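Local coordinates for CLIP-associating protein 2 (Mus musculus, PDB 3WOZ), which is a microtubule-associated protein whose TOG domain, built of HEAT repeats, probably contributes to regulating microtubule dynamics by binding tubulin, at residues Lys156-Asp159 with Pro160-Thr164. Sequence-based numbering, arbitrary orientation.
Sequences KQMD and PRDFT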
ATOM      1  N   LYS A 156      -6.672  11.499  -5.906  1.00 49.92           N
ATOM      2  CA  LYS A 156      -6.255  12.764  -6.514  1.00 50.51           C
ATOM      3  C   LYS A 156      -5.551  12.577  -7.860  1.00 50.63           C
ATOM      4  O   LYS A 156      -5.398  13.534  -8.620  1.00 50.89           O
ATOM      5  CB  LYS A 156      -5.345  13.563  -5.564  1.00 50.72           C
ATOM      6  CG  LYS A 156      -5.894  13.784  -4.150  1.00 51.93           C
ATOM      7  CD  LYS A 156      -7.204  14.568  -4.147  1.00 53.81           C
ATOM      8  CE  LYS A 156      -7.834  14.601  -2.761  1.00 54.68           C
ATOM      9  NZ  LYS A 156      -7.081  15.480  -1.819  1.00 56.39           N
ATOM     10  N   GLN A 157      -5.115  11.355  -8.148  1.00 50.76           N
ATOM     11  CA  GLN A 157      -4.413  11.072  -9.399  1.00 50.77           C
ATOM     12  C   GLN A 157      -5.164  10.103 -10.327  1.00 51.18           C
ATOM     13  O   GLN A 157      -4.726   9.838 -11.446  1.00 51.19           O
ATOM     14  CB  GLN A 157      -2.980  10.582  -9.119  1.00 50.53           C
ATOM     15  CG  GLN A 157      -2.868   9.217  -8.433  1.00 49.24           C
ATOM     16  CD  GLN A 157      -1.425   8.774  -8.216  1.00 48.01           C
ATOM     17  OE1 GLN A 157      -0.620   9.500  -7.635  1.00 48.55           O
ATOM     18  NE2 GLN A 157      -1.098   7.570  -8.671  1.00 46.85           N
HETATM   19  N   MSE A 158      -6.293   9.582  -9.856  1.00 51.76           N
HETATM   20  CA  MSE A 158      -7.076   8.599 -10.607  1.00 52.60           C
HETATM   21  C   MSE A 158      -7.899   9.198 -11.740  1.00 53.00           C
HETATM   22  O   MSE A 158      -8.179  10.397 -11.757  1.00 52.81           O
HETATM   23  CB  MSE A 158      -8.025   7.862  -9.666  1.00 52.79           C
HETATM   24  CG  MSE A 158      -7.473   6.587  -9.083  1.00 53.80           C
HETATM   25 SE   MSE A 158      -8.535   6.022  -7.562  1.00 57.36          SE
HETATM   26  CE  MSE A 158     -10.125   5.328  -8.457  1.00 56.04           C
ATOM     27  N   ASP A 159      -8.279   8.343 -12.684  1.00 53.86           N
ATOM     28  CA  ASP A 159      -9.331   8.652 -13.649  1.00 54.64           C
ATOM     29  C   ASP A 159     -10.677   8.347 -13.002  1.00 55.03           C
ATOM     30  O   ASP A 159     -10.761   7.438 -12.178  1.00 55.03           O
ATOM     31  CB  ASP A 159      -9.176   7.799 -14.910  1.00 54.75           C
ATOM     32  CG  ASP A 159      -8.183   8.377 -15.898  1.00 55.45           C
ATOM     33  OD1 ASP A 159      -7.882   9.592 -15.823  1.00 55.91           O
ATOM     34  OD2 ASP A 159      -7.716   7.609 -16.766  1.00 56.51           O
ATOM     35  N   PRO A 160     -11.734   9.103 -13.363  1.00 55.64           N
ATOM     36  CA  PRO A 160     -13.081   8.834 -12.843  1.00 56.08           C
ATOM     37  C   PRO A 160     -13.558   7.383 -13.031  1.00 56.62           C
ATOM     38  O   PRO A 160     -14.218   6.841 -12.144  1.00 56.68           O
ATOM     39  CB  PRO A 160     -13.959   9.797 -13.645  1.00 56.17           C
ATOM     40  CG  PRO A 160     -13.060  10.949 -13.930  1.00 55.95           C
ATOM     41  CD  PRO A 160     -11.695  10.351 -14.152  1.00 55.58           C
ATOM     42  N   ARG A 161     -13.212   6.755 -14.153  1.00 57.24           N
ATOM     43  CA  ARG A 161     -13.670   5.387 -14.429  1.00 58.06           C
ATOM     44  C   ARG A 161     -12.796   4.301 -13.784  1.00 58.20           C
ATOM     45  O   ARG A 161     -12.966   3.107 -14.055  1.00 58.28           O
ATOM     46  CB  ARG A 161     -13.856   5.158 -15.943  1.00 58.33           C
ATOM     47  CG  ARG A 161     -14.740   3.951 -16.349  1.00 59.34           C
ATOM     48  CD  ARG A 161     -15.930   3.696 -15.405  1.00 60.98           C
ATOM     49  NE  ARG A 161     -16.898   4.793 -15.381  1.00 62.53           N
ATOM     50  CZ  ARG A 161     -17.649   5.116 -14.329  1.00 63.31           C
ATOM     51  NH1 ARG A 161     -17.547   4.437 -13.191  1.00 63.47           N
ATOM     52  NH2 ARG A 161     -18.501   6.131 -14.408  1.00 63.02           N
ATOM     53  N   ASP A 162     -11.876   4.717 -12.915  1.00 58.35           N
ATOM     54  CA  ASP A 162     -11.143   3.772 -12.077  1.00 58.50           C
ATOM     55  C   ASP A 162     -11.979   3.432 -10.842  1.00 58.63           C
ATOM     56  O   ASP A 162     -11.701   2.460 -10.138  1.00 58.70           O
ATOM     57  CB  ASP A 162      -9.785   4.345 -11.659  1.00 58.44           C
ATOM     58  CG  ASP A 162      -8.814   4.486 -12.819  1.00 58.51           C
ATOM     59  OD1 ASP A 162      -7.939   5.374 -12.743  1.00 58.63           O
ATOM     60  OD2 ASP A 162      -8.910   3.716 -13.798  1.00 58.27           O
ATOM     61  N   PHE A 163     -13.002   4.247 -10.591  1.00 58.86           N
ATOM     62  CA  PHE A 163     -13.900   4.063  -9.459  1.00 59.16           C
ATOM     63  C   PHE A 163     -15.305   3.686  -9.934  1.00 59.49           C
ATOM     64  O   PHE A 163     -15.999   4.496 -10.555  1.00 59.48           O
ATOM     65  CB  PHE A 163     -13.930   5.328  -8.598  1.00 59.03           C
ATOM     66  CG  PHE A 163     -14.984   5.315  -7.525  1.00 59.19           C
ATOM     67  CD1 PHE A 163     -16.098   6.142  -7.619  1.00 59.35           C
ATOM     68  CD2 PHE A 163     -14.865   4.479  -6.420  1.00 59.37           C
ATOM     69  CE1 PHE A 163     -17.079   6.138  -6.625  1.00 59.59           C
ATOM     70  CE2 PHE A 163     -15.844   4.467  -5.423  1.00 59.38           C
ATOM     71  CZ  PHE A 163     -16.952   5.296  -5.530  1.00 59.26           C
ATOM     72  N   THR A 164     -15.713   2.453  -9.636  1.00 59.75           N
ATOM     73  CA  THR A 164     -17.012   1.934 -10.070  1.00 60.17           C
ATOM     74  C   THR A 164     -17.860   1.416  -8.907  1.00 60.40           C
ATOM     75  O   THR A 164     -17.331   0.939  -7.895  1.00 60.34           O
ATOM     76  CB  THR A 164     -16.868   0.806 -11.124  1.00 60.14           C
ATOM     77  OG1 THR A 164     -15.992  -0.212 -10.628  1.00 60.32           O
ATOM     78  CG2 THR A 164     -16.316   1.346 -12.436  1.00 60.28           C
TER
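The backbone folds back at D159-D162 in a type I beta turn, with P160 and R161 both in the helical region and D162 N donating to D159 O over 3.0 Å. A second such bond, from F163 N to P160 O at 3.3 Å, extends this turn into the short 3-10 segment 160-162, which lies in the loop joining helices 141-155 and 167-179 of the HEAT-repeat TOG fold. The side chain of D162 reaches back along the turn: OD1 accepts the D159 backbone N at 3.0 Å with an N-H...O angle of 150°, and the donor arrives from above the carboxylate plane, 45° out of it. This is half of a capping box, the N3 side chain accepting the N-H of N-cap D159; the reciprocal bond is missing, since D162 N goes to the D159 carbonyl. The carboxylate is placed there by chi1 of -68°, which sets CG beside its own backbone N. Replacing D162 by alanine would keep CB but is likely to leave the D159 N-H without this acceptor and the start of the turn less firmly fixed. The carboxylates of the two aspartates stay apart, D159 OD2 being 4.6 Å from D162 OD1; this like-charge proximity might slightly raise the pKa of one of them. The buried selenomethionine M158 bends at chi3 and lays its terminal methyl against the turn, and its side chain also touches F125 of helix 121-133 and L202 of helix 186-202. F163 has CG anti to its backbone N, which carries the ring off the turn onto L199, L202 and F207, while CB stays by the methyl. Two approaches place that methyl: M158 CE lies 3.4 Å from D162 CB and makes an apolar contact of 3.8 Å with F163 CB.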